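Tudor domain-containing protein 1 (Homo sapiens, PDB 5M9N) probably takes part in piRNA-guided repression of transposable elements during spermatogenesis, with Tudor domains that bind arginine-methylated peptides such as those of Piwi proteins. Local coordinates at residues Asp87-Gln92 with Met129-Ile134. Sequence-based numbering, arbitrary orientation.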
# COMPACT_ATOMS: atom_id res chain seq x y z
N ASP A 87 -13.17 2.78 8.57
CA ASP A 87 -13.09 1.53 9.26
C ASP A 87 -12.11 0.68 8.44
O ASP A 87 -11.96 0.89 7.23
CB ASP A 87 -14.42 0.78 9.27
CG ASP A 87 -15.36 1.28 10.34
OD1 ASP A 87 -14.99 2.18 11.11
OD2 ASP A 87 -16.45 0.69 10.38
N ILE A 88 -11.46 -0.25 9.12
CA ILE A 88 -10.80 -1.37 8.41
C ILE A 88 -11.80 -2.50 8.33
O ILE A 88 -12.54 -2.73 9.28
CB ILE A 88 -9.52 -1.81 9.13
CG1 ILE A 88 -8.55 -0.64 9.27
CG2 ILE A 88 -8.79 -2.90 8.33
CD1 ILE A 88 -8.02 -0.10 7.95
N CYS A 89 -11.87 -3.18 7.21
CA CYS A 89 -12.71 -4.38 7.09
C CYS A 89 -11.99 -5.36 6.15
O CYS A 89 -10.81 -5.15 5.86
CB CYS A 89 -14.09 -3.99 6.58
SG CYS A 89 -14.13 -3.31 4.93
N CYS A 90 -12.66 -6.42 5.73
CA CYS A 90 -12.20 -7.34 4.67
C CYS A 90 -12.94 -6.98 3.39
O CYS A 90 -14.13 -6.63 3.43
CB CYS A 90 -12.42 -8.80 5.05
SG CYS A 90 -11.85 -9.25 6.69
N ALA A 91 -12.20 -6.96 2.29
CA ALA A 91 -12.68 -6.71 0.96
C ALA A 91 -12.19 -7.82 0.02
O ALA A 91 -10.99 -8.20 0.08
CB ALA A 91 -12.16 -5.40 0.49
N GLN A 92 -13.09 -8.32 -0.84
CA GLN A 92 -12.73 -9.35 -1.81
C GLN A 92 -12.33 -8.71 -3.14
O GLN A 92 -13.16 -8.11 -3.85
CB GLN A 92 -13.96 -10.26 -1.98
CG GLN A 92 -13.73 -11.55 -2.65
CD GLN A 92 -14.98 -12.39 -2.68
OE1 GLN A 92 -16.11 -11.93 -2.38
NE2 GLN A 92 -14.83 -13.58 -3.11
N MET A 129 -21.51 -6.40 -1.08
CA MET A 129 -21.48 -7.84 -1.01
C MET A 129 -20.01 -8.34 -0.95
O MET A 129 -19.79 -9.44 -0.48
CB MET A 129 -22.19 -8.46 -2.21
CG MET A 129 -23.62 -8.00 -2.46
SD MET A 129 -24.70 -8.86 -1.31
CE MET A 129 -26.26 -7.97 -1.57
N ARG A 130 -19.02 -7.53 -1.35
CA ARG A 130 -17.60 -7.95 -1.37
C ARG A 130 -16.88 -7.42 -0.12
O ARG A 130 -15.67 -7.56 -0.00
CB ARG A 130 -16.91 -7.57 -2.72
CG ARG A 130 -17.48 -8.45 -3.85
CD ARG A 130 -17.14 -8.13 -5.31
NE ARG A 130 -15.84 -8.61 -5.54
CZ ARG A 130 -15.42 -9.56 -6.36
NH1 ARG A 130 -16.17 -10.19 -7.27
NH2 ARG A 130 -14.18 -9.85 -6.26
N LEU A 131 -17.63 -6.86 0.84
CA LEU A 131 -17.02 -6.48 2.13
C LEU A 131 -17.56 -7.39 3.23
O LEU A 131 -18.68 -7.80 3.12
CB LEU A 131 -17.24 -5.03 2.49
CG LEU A 131 -17.03 -4.01 1.36
CD1 LEU A 131 -17.57 -2.63 1.78
CD2 LEU A 131 -15.58 -3.94 0.99
N CYS A 132 -16.74 -7.64 4.27
CA CYS A 132 -16.89 -8.62 5.39
C CYS A 132 -16.42 -7.70 6.57
O CYS A 132 -15.43 -6.95 6.40
CB CYS A 132 -15.96 -9.97 5.03
SG CYS A 132 -14.85 -11.09 6.06
N PRO A 133 -17.06 -7.72 7.76
CA PRO A 133 -16.30 -7.12 8.89
C PRO A 133 -15.04 -7.91 9.30
O PRO A 133 -14.90 -9.06 8.90
CB PRO A 133 -17.29 -7.12 10.04
CG PRO A 133 -18.30 -8.15 9.67
CD PRO A 133 -18.37 -8.25 8.19
N ILE A 134 -14.13 -7.23 10.02
CA ILE A 134 -12.85 -7.79 10.46
C ILE A 134 -12.92 -7.93 11.98
O ILE A 134 -13.73 -7.28 12.64
CB ILE A 134 -11.63 -6.92 10.02
CG1 ILE A 134 -10.32 -7.75 9.99
CG2 ILE A 134 -11.50 -5.66 10.88
CD1 ILE A 134 -9.27 -7.23 9.02
O HOH W 1 -14.75 -4.03 9.82
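Arg130, in the 3-10 turn just before strand 131-132, meets Gln92 at the end of strand 88-92 through backbone and side chain. Followed outward, Arg130 first sets CB 4.1 Å from Gln92 CB; CG then lies 4.0 Å from Gln92 OE1. The bend at chi3 (78°) turns NE back toward the backbone of Gln92. NE and NH2 grip the same carbonyl side-on, at 3.2 Å (Arg130 NE to Gln92 O) and 3.1 Å (Arg130 NH2 to Gln92 O). That oxygen lies in the guanidinium plane, yet both nitrogens approach from one face of the carbonyl plane, NE tilted and NH2 well above it, 65° out. NH2 also salt-bridges Asp97 OD1, and the backbone O of Asp97 accepts a hydrogen bond from Gln92 NE2.

Backbone evidence for the pairing is the Gln92 N to Arg130 O bond, plus the reciprocal bonds between Cys90 and Cys132, which make these cysteines a hydrogen-bonded pair. Their side chains share one face of the sheet, with Cys90 CB 3.5 Å from Cys132 SG. Cys132 SG is disulfide-bonded to Cys72, and its approach to Cys90 SG, at 3.6 Å, is packing alone. On the other face, Ala91 CB packs at 3.8 Å against Leu131 CD2. Beyond Cys132 a water links the backbones, donating to Ile88 O and accepting a long bond from Ile134 N, while Ile134 CG2 still packs 3.5 Å from Ile88 O.

In the five-stranded antiparallel sheet of this SH3-like Tudor domain, 131-132 is an outermost strand, and 88-92 lies between it and strand 99-109. Helix 58-73 covers the cysteine face through Leu68, Tyr71 and Cys72, the disulfide tying that helix to the edge strand, while Val113 and Val115 of strand 112-117 receive Leu131 on the opposite face.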